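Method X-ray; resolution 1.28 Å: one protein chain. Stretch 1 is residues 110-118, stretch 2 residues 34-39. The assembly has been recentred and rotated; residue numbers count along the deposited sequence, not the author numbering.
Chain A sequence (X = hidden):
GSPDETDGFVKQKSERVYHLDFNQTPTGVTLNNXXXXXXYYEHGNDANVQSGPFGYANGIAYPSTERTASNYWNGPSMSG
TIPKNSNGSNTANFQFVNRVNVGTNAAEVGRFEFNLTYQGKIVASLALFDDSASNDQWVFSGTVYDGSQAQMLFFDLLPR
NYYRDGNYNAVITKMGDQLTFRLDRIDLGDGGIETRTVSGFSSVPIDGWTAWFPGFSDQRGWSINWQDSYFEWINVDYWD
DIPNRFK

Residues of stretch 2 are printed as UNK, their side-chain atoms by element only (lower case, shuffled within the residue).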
# COMPACT_ATOMS: atom_id res chain seq x y z
N GLY A 110 8.14 -6.90 -9.70
CA GLY A 110 7.24 -5.79 -9.45
C GLY A 110 7.07 -5.58 -7.98
O GLY A 110 7.41 -6.44 -7.17
N ARG A 111 6.54 -4.41 -7.62
CA ARG A 111 6.31 -4.05 -6.23
C ARG A 111 5.10 -3.15 -6.17
O ARG A 111 4.89 -2.34 -7.07
CB ARG A 111 7.56 -3.27 -5.68
CG ARG A 111 7.39 -2.62 -4.32
CD ARG A 111 8.67 -1.88 -3.92
NE ARG A 111 8.61 -1.43 -2.52
CZ ARG A 111 8.90 -2.18 -1.48
NH1 ARG A 111 9.34 -3.42 -1.64
NH2 ARG A 111 8.73 -1.70 -0.26
N PHE A 112 4.33 -3.24 -5.07
CA PHE A 112 3.40 -2.18 -4.73
C PHE A 112 3.56 -1.80 -3.28
O PHE A 112 3.98 -2.62 -2.46
CB PHE A 112 1.93 -2.45 -5.10
CG PHE A 112 1.23 -3.58 -4.41
CD1 PHE A 112 0.91 -3.51 -3.05
CD2 PHE A 112 0.74 -4.66 -5.13
CE1 PHE A 112 0.21 -4.55 -2.43
CE2 PHE A 112 -0.01 -5.66 -4.52
CZ PHE A 112 -0.29 -5.58 -3.17
N GLU A 113 3.25 -0.54 -2.99
CA GLU A 113 3.18 -0.00 -1.63
C GLU A 113 1.85 0.67 -1.45
O GLU A 113 1.43 1.47 -2.30
CB GLU A 113 4.29 1.02 -1.36
CG GLU A 113 5.68 0.42 -1.34
CD GLU A 113 6.77 1.42 -1.03
OE1 GLU A 113 6.47 2.61 -0.74
OE2 GLU A 113 7.96 1.00 -1.10
N PHE A 114 1.21 0.40 -0.30
CA PHE A 114 0.06 1.16 0.18
C PHE A 114 0.53 1.78 1.49
O PHE A 114 0.80 1.07 2.47
CB PHE A 114 -1.19 0.30 0.35
CG PHE A 114 -1.73 -0.16 -0.98
CD1 PHE A 114 -2.28 0.75 -1.87
CD2 PHE A 114 -1.64 -1.48 -1.37
CE1 PHE A 114 -2.76 0.33 -3.12
CE2 PHE A 114 -2.13 -1.90 -2.63
CZ PHE A 114 -2.70 -0.99 -3.48
N ASN A 115 0.67 3.12 1.49
CA ASN A 115 1.30 3.86 2.57
C ASN A 115 0.39 4.87 3.20
O ASN A 115 -0.40 5.52 2.50
CB ASN A 115 2.51 4.63 1.98
CG ASN A 115 3.55 3.73 1.39
OD1 ASN A 115 3.63 2.56 1.76
ND2 ASN A 115 4.34 4.22 0.45
N LEU A 116 0.53 5.01 4.52
CA LEU A 116 -0.13 6.06 5.30
C LEU A 116 0.99 6.93 5.85
O LEU A 116 2.01 6.42 6.34
CB LEU A 116 -1.00 5.48 6.41
CG LEU A 116 -2.19 4.68 5.88
CD1 LEU A 116 -2.84 3.90 6.97
CD2 LEU A 116 -3.23 5.58 5.17
N THR A 117 0.79 8.25 5.77
CA THR A 117 1.83 9.22 6.09
C THR A 117 1.35 10.29 7.02
O THR A 117 0.15 10.47 7.21
CB THR A 117 2.34 9.84 4.76
OG1 THR A 117 1.29 10.59 4.13
CG2 THR A 117 2.87 8.79 3.78
N TYR A 118 2.31 11.03 7.58
CA TYR A 118 2.03 12.20 8.39
C TYR A 118 3.10 13.22 8.12
O TYR A 118 4.30 12.92 8.27
CB TYR A 118 1.95 11.93 9.91
CG TYR A 118 1.45 13.13 10.69
CD1 TYR A 118 0.16 13.60 10.51
CD2 TYR A 118 2.29 13.81 11.57
CE1 TYR A 118 -0.30 14.72 11.20
CE2 TYR A 118 1.83 14.91 12.28
CZ TYR A 118 0.53 15.35 12.10
OH TYR A 118 0.07 16.45 12.79
N UNK A 34 3.84 11.70 -4.02
CA UNK A 34 3.61 11.19 -2.68
C UNK A 34 4.86 10.72 -1.99
O UNK A 34 5.97 11.17 -2.30
N UNK A 35 4.68 9.80 -1.05
CA UNK A 35 5.78 9.32 -0.21
C UNK A 35 5.95 7.83 -0.44
O UNK A 35 4.98 7.06 -0.38
c UNK A 35 5.04 11.02 1.55
c UNK A 35 5.50 9.58 1.29
c UNK A 35 6.72 9.24 2.13
N UNK A 36 7.20 7.41 -0.72
CA UNK A 36 7.54 5.99 -0.90
C UNK A 36 8.36 5.50 0.28
O UNK A 36 8.96 6.31 0.98
c UNK A 36 8.33 5.75 -2.19
c UNK A 36 7.59 6.23 -3.40
o UNK A 36 9.62 6.39 -2.09
N UNK A 37 8.35 4.19 0.54
CA UNK A 37 9.01 3.61 1.70
C UNK A 37 10.25 2.79 1.37
O UNK A 37 11.17 2.73 2.19
c UNK A 37 8.02 2.75 2.48
N UNK A 38 10.31 2.15 0.19
CA UNK A 38 11.42 1.25 -0.13
C UNK A 38 12.76 1.94 0.18
O UNK A 38 13.04 3.02 -0.36
c UNK A 38 14.63 -0.51 -3.01
c UNK A 38 12.57 -1.38 -1.41
c UNK A 38 12.52 -0.09 -1.93
c UNK A 38 11.37 0.83 -1.59
c UNK A 38 13.56 0.34 -2.73
c UNK A 38 13.63 -2.23 -1.72
c UNK A 38 14.66 -1.78 -2.51
N UNK A 39 13.60 1.33 1.04
CA UNK A 39 14.84 2.00 1.46
C UNK A 39 15.96 1.75 0.46
O UNK A 39 16.89 0.96 0.69
c UNK A 39 15.14 1.35 2.82
c UNK A 39 14.56 -0.04 2.70
c UNK A 39 13.35 0.08 1.80

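Position 34 has backbone atoms and nothing more. No side-chain atom is present, and nothing of it reaches stretch 1. The residue is Gly34.

Position 35 carries three side-chain carbons: one attached to CA, and two branching from it. There is no oxygen or nitrogen among them. The CA-to-CB bond points toward the strand, and CB lies 3.7 Å from CG2 of Thr117. A short, beta-branched, all-carbon side chain is valine, so this is Val35. Its chi1 is t. Its backbone also takes part, since Asn115 ND2 donates a hydrogen bond to Val35 O at 3.0 Å.

Position 36 again has three side-chain atoms, but here the first carbon carries one oxygen and one carbon. The CA-to-CB bond points away from the strand overall. Even so, Glu113 OE1 comes within 3.5 Å of CA of this residue and 3.9 Å of its CB. A beta-branched side chain with one hydroxyl is threonine: Thr36, with chi1 in p. Its OG1 is hydrogen-bonded elsewhere in the structure.

Position 37 has a single side-chain carbon. It points toward the strand, and this CB sits 3.6 Å from Glu113 OE1. One carbon means alanine, Ala37. The stronger link is through the backbone: Ala37 N donates to Glu113 OE1 at 2.8 Å.

Position 38 has seven side-chain carbons, one leading to a six-membered ring. No oxygen is attached to the ring, which excludes tyrosine. The CB lies over one face of the Arg111 guanidinium, 3.7 Å from Arg111 NE, while the ring is oblique to Arg111 CZ. This is Phe38, chi1 t. Phe38 N donates to Glu113 OE2 at 2.9 Å.

Position 39 has three side-chain carbons that close a ring onto the backbone nitrogen. That closure identifies Pro39. It makes no contact with stretch 1.

The contact works by side chains of a strand reading the backbone of a loop. Arg111, Glu113, Asn115 and Thr117 alternate along the strand and all point toward stretch 2. Glu113 is the centre: its two carboxylate oxygens accept from the consecutive amides of Ala37 and Phe38. Its neighbours hold it in place. Arg111 NE forms a salt bridge with Glu113 OE2 at 2.9 Å, and Asn115 ND2 donates to Glu113 OE1 at 2.9 Å. The same Asn115 nitrogen serves Val35 O, so it links the carboxylate to the loop backbone. Nonpolar packing of Thr117 on Val35 adds to these polar links.

Stretch 2, residues 34-39: GVTAFP
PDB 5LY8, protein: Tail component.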